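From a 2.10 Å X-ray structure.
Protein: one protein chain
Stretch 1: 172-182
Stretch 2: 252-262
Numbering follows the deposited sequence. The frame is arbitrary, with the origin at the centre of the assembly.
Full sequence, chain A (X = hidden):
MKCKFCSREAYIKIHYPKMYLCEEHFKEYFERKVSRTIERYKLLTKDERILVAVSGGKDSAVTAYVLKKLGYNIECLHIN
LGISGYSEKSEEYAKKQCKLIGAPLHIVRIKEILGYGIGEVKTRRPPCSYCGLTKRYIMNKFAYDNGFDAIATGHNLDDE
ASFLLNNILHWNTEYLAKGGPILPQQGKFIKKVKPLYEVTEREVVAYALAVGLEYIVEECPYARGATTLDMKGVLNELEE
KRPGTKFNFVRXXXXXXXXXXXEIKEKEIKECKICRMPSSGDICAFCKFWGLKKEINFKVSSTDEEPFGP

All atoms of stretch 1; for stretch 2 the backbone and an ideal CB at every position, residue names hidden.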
# COMPACT_ATOMS: atom_id res chain seq x y z
N ASN A 172 4.68 -8.82 -3.00
CA ASN A 172 5.98 -9.48 -2.89
C ASN A 172 6.31 -9.71 -1.42
O ASN A 172 7.10 -8.97 -0.83
CB ASN A 172 7.09 -8.60 -3.46
CG ASN A 172 7.00 -8.45 -4.95
OD1 ASN A 172 6.62 -9.38 -5.66
ND2 ASN A 172 7.35 -7.26 -5.44
N THR A 173 5.70 -10.73 -0.84
CA THR A 173 5.79 -10.93 0.60
C THR A 173 7.18 -11.37 1.01
O THR A 173 7.60 -11.14 2.15
CB THR A 173 4.74 -11.93 1.08
OG1 THR A 173 4.85 -13.13 0.31
CG2 THR A 173 3.34 -11.34 0.88
N GLU A 174 7.91 -12.00 0.08
CA GLU A 174 9.29 -12.39 0.35
C GLU A 174 10.16 -11.17 0.56
O GLU A 174 10.82 -11.04 1.59
CB GLU A 174 9.85 -13.28 -0.77
CG GLU A 174 9.51 -14.75 -0.55
CD GLU A 174 10.37 -15.69 -1.38
OE1 GLU A 174 11.31 -15.21 -2.06
OE2 GLU A 174 10.10 -16.92 -1.34
N TYR A 175 10.14 -10.26 -0.40
CA TYR A 175 10.80 -8.97 -0.24
C TYR A 175 10.37 -8.27 1.05
O TYR A 175 11.19 -7.67 1.74
CB TYR A 175 10.50 -8.07 -1.42
CG TYR A 175 11.34 -8.36 -2.64
CD1 TYR A 175 12.42 -9.24 -2.57
CD2 TYR A 175 11.07 -7.74 -3.85
CE1 TYR A 175 13.19 -9.50 -3.69
CE2 TYR A 175 11.83 -7.99 -4.97
CZ TYR A 175 12.89 -8.87 -4.88
OH TYR A 175 13.65 -9.13 -6.00
N LEU A 176 9.08 -8.35 1.37
CA LEU A 176 8.52 -7.65 2.53
C LEU A 176 9.05 -8.17 3.85
O LEU A 176 9.01 -7.47 4.87
CB LEU A 176 6.98 -7.74 2.53
CG LEU A 176 6.24 -6.93 1.46
CD1 LEU A 176 4.76 -7.27 1.48
CD2 LEU A 176 6.47 -5.45 1.67
N ALA A 177 9.53 -9.41 3.86
CA ALA A 177 10.08 -9.98 5.08
C ALA A 177 11.46 -9.39 5.36
O ALA A 177 11.92 -9.37 6.50
CB ALA A 177 10.14 -11.49 4.99
N LYS A 178 12.09 -8.88 4.31
CA LYS A 178 13.51 -8.52 4.37
C LYS A 178 13.81 -7.01 4.32
O LYS A 178 14.88 -6.59 3.88
CB LYS A 178 14.28 -9.26 3.27
CG LYS A 178 14.62 -10.71 3.64
CD LYS A 178 15.08 -11.54 2.43
CE LYS A 178 13.89 -12.18 1.68
NZ LYS A 178 14.32 -13.04 0.52
N GLY A 179 12.88 -6.19 4.81
CA GLY A 179 13.08 -4.75 4.84
C GLY A 179 13.67 -4.27 6.15
O GLY A 179 14.15 -5.07 6.96
N GLY A 180 13.62 -2.96 6.38
CA GLY A 180 14.17 -2.39 7.59
C GLY A 180 15.62 -1.97 7.40
O GLY A 180 16.20 -2.21 6.35
N PRO A 181 16.20 -1.34 8.43
CA PRO A 181 17.51 -0.67 8.33
C PRO A 181 18.70 -1.61 8.40
O PRO A 181 19.84 -1.15 8.20
CB PRO A 181 17.51 0.27 9.54
CG PRO A 181 16.65 -0.44 10.56
CD PRO A 181 15.62 -1.24 9.78
N ILE A 182 18.48 -2.89 8.67
CA ILE A 182 19.60 -3.81 8.86
C ILE A 182 19.34 -5.25 8.42
O ILE A 182 18.29 -5.82 8.69
CB ILE A 182 20.12 -3.80 10.32
CG1 ILE A 182 21.34 -4.73 10.47
CG2 ILE A 182 18.99 -4.13 11.30
CD1 ILE A 182 22.02 -4.63 11.80
N UNK A 252 4.76 1.63 11.13
CA UNK A 252 3.81 0.53 11.20
C UNK A 252 4.42 -0.72 10.61
O UNK A 252 4.26 -1.81 11.15
CB UNK A 252 2.51 0.88 10.47
N UNK A 253 5.13 -0.57 9.50
CA UNK A 253 5.74 -1.72 8.83
C UNK A 253 6.74 -2.47 9.71
O UNK A 253 6.78 -3.72 9.70
CB UNK A 253 6.44 -1.26 7.55
N UNK A 254 7.58 -1.71 10.42
CA UNK A 254 8.61 -2.29 11.27
C UNK A 254 7.99 -3.17 12.34
O UNK A 254 8.52 -4.23 12.68
CB UNK A 254 9.46 -1.19 11.91
N UNK A 255 6.83 -2.73 12.83
CA UNK A 255 6.10 -3.44 13.88
C UNK A 255 5.43 -4.73 13.39
O UNK A 255 5.21 -5.65 14.17
CB UNK A 255 5.04 -2.51 14.48
N UNK A 256 5.14 -4.80 12.10
CA UNK A 256 4.35 -5.91 11.56
C UNK A 256 5.16 -6.81 10.66
O UNK A 256 4.66 -7.82 10.19
CB UNK A 256 3.14 -5.37 10.79
N UNK A 257 6.41 -6.40 10.40
CA UNK A 257 7.33 -7.07 9.49
C UNK A 257 7.36 -8.58 9.71
O UNK A 257 7.46 -9.37 8.76
CB UNK A 257 8.74 -6.49 9.65
N UNK A 258 7.25 -8.97 10.97
CA UNK A 258 7.29 -10.36 11.40
C UNK A 258 6.31 -11.27 10.66
O UNK A 258 6.56 -12.46 10.48
CB UNK A 258 7.01 -10.43 12.90
N UNK A 259 5.18 -10.70 10.23
CA UNK A 259 4.09 -11.47 9.62
C UNK A 259 4.46 -12.03 8.26
O UNK A 259 3.78 -12.92 7.75
CB UNK A 259 2.84 -10.60 9.49
N UNK A 260 5.52 -11.50 7.66
CA UNK A 260 5.92 -11.95 6.34
C UNK A 260 7.02 -13.00 6.44
O UNK A 260 7.43 -13.57 5.44
CB UNK A 260 6.39 -10.77 5.49
N UNK A 261 7.48 -13.25 7.66
CA UNK A 261 8.64 -14.11 7.89
C UNK A 261 8.53 -15.60 7.50
O UNK A 261 9.55 -16.22 7.19
CB UNK A 261 8.98 -14.04 9.38
N UNK A 262 7.31 -16.18 7.51
CA UNK A 262 7.20 -17.50 6.87
C UNK A 262 6.84 -17.39 5.39
O UNK A 262 7.48 -16.64 4.65
CB UNK A 262 6.15 -18.35 7.59

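Position 252 lies on helical backbone, and nothing of stretch 1 comes within reach of its ideal CB, so this contact sets no demand there. The residue is Gly 252.

At 253 the CA-to-CB bond points toward stretch 1, yet the ideal CB has nothing of it within 5.5 Å. A small residue would not reach stretch 1; a long one could. At the far side wait the carbonyl of Leu 176, which accepts no hydrogen bond from within its own stretch, and the amide of Gly 179. A long side chain ending in a polar group would suit, especially one able both to donate and to accept. The residue is Tyr 253, with chi1 t. Its OH donates to Leu 176 O in a very short hydrogen bond, 2.4 Å from OH to O, and accepts a weak one from Gly 179 N at 3.2 Å from Tyr 253 OH. Leu 176 O and Gly 180 N lie at the ring edge, near its plane. The fit also constrains stretch 1: an ideal CB on Gly 179 would sit 2.5 Å from Tyr 253 OH, a clash.

Position 254 points sideways, and its CB touches nothing. Gly 180 and Pro 181 offer a carbon surface farther out, so a medium or large apolar side chain could bend over to it. Leu 254 does so: CD2 comes 4.0 Å from Gly 180 CA and 4.5 Å from Pro 181 CD.

Positions 255 and 256 are out of reach of stretch 1 and free of its demands; both are lysine, Lys 255 and Lys 256.

At 257 the direction is again sideways, but the ideal CB stands 4.9 Å from Leu 176 O and 5.3 Å from Ala 177 O. Carbonyl oxygens nearby favour a long, flexible chain with a positive or donor end, though an aliphatic one could also pack. Lys 257 runs its methylenes along this backbone, CD 3.7 Å from Gly 179 O, and brings NZ to 3.5 Å from Ala 177 O. That approach is electrostatically favourable without counting as a hydrogen bond.

Position 258 points away and 259 is out of reach; Lys 258 and Leu 259 take no part.

At position 260 the backbone itself lies close to stretch 1. Its CB points toward stretch 1 and sits 3.6 Å from Thr 173 O and 3.8 Å from Ala 177 N, while the side chain of Leu 176 presents a greasy surface beyond. Leucine, methionine or an aromatic could answer it; a flat ring would offer Leu 176 a broad face. Phe 260, chi1 m, does this: Leu 176 CB lies over the face, 4.0 Å from the ring centroid, a CH-pi contact, and Leu 176 CD1 is 3.8 Å from Phe 260 CE2. Ala 177 CB packs 3.9 Å from Phe 260 CB and lies 3.4 Å from Phe 260 O.

At 261, sideways, the ideal CB is 5.2 Å from Ala 177 CB, so many residues would serve; Glu 261 only skirts the contact. Position 262 points away and holds Pro 262.

Stretch 2 252-262: GYLKKKKLFEP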
# COMPACT_ATOMS: atom_id res chain seq x y z
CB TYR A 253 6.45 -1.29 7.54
CG TYR A 253 7.37 -2.37 7.01
CD1 TYR A 253 6.86 -3.54 6.47
CD2 TYR A 253 8.75 -2.22 7.08
CE1 TYR A 253 7.69 -4.53 6.01
CE2 TYR A 253 9.59 -3.19 6.61
CZ TYR A 253 9.06 -4.35 6.08
OH TYR A 253 9.91 -5.33 5.61
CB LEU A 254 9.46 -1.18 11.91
CG LEU A 254 10.42 -0.50 10.93
CD1 LEU A 254 11.42 0.35 11.68
CD2 LEU A 254 11.15 -1.53 10.08
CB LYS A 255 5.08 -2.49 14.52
CG LYS A 255 5.73 -1.21 15.07
CD LYS A 255 4.76 -0.28 15.80
CE LYS A 255 4.65 -0.63 17.28
NZ LYS A 255 4.07 -2.01 17.47
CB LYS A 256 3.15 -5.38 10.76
CG LYS A 256 2.17 -4.53 11.54
CD LYS A 256 1.75 -5.22 12.83
CE LYS A 256 0.55 -4.55 13.45
NZ LYS A 256 0.15 -5.30 14.66
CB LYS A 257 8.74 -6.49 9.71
CG LYS A 257 9.80 -6.96 8.75
CD LYS A 257 11.01 -6.02 8.77
CE LYS A 257 12.02 -6.40 9.85
NZ LYS A 257 12.57 -7.76 9.57
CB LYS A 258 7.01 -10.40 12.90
CG LYS A 258 7.34 -9.07 13.62
CD LYS A 258 7.78 -9.31 15.07
CE LYS A 258 9.06 -10.17 15.13
NZ LYS A 258 9.45 -10.58 16.52
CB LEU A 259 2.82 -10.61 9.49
CG LEU A 259 2.15 -10.16 10.80
CD1 LEU A 259 1.08 -9.09 10.55
CD2 LEU A 259 1.55 -11.35 11.55
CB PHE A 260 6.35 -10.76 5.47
CG PHE A 260 5.28 -9.73 5.32
CD1 PHE A 260 5.35 -8.53 6.03
CD2 PHE A 260 4.18 -9.96 4.51
CE1 PHE A 260 4.34 -7.58 5.91
CE2 PHE A 260 3.17 -9.02 4.40
CZ PHE A 260 3.25 -7.83 5.09
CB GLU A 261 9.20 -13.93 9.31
CG GLU A 261 9.74 -12.51 9.54
CD GLU A 261 10.50 -12.33 10.86
OE1 GLU A 261 10.61 -13.31 11.63
OE2 GLU A 261 10.98 -11.19 11.11
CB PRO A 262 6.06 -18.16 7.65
CG PRO A 262 5.18 -17.02 8.02
CD PRO A 262 6.11 -15.87 8.32
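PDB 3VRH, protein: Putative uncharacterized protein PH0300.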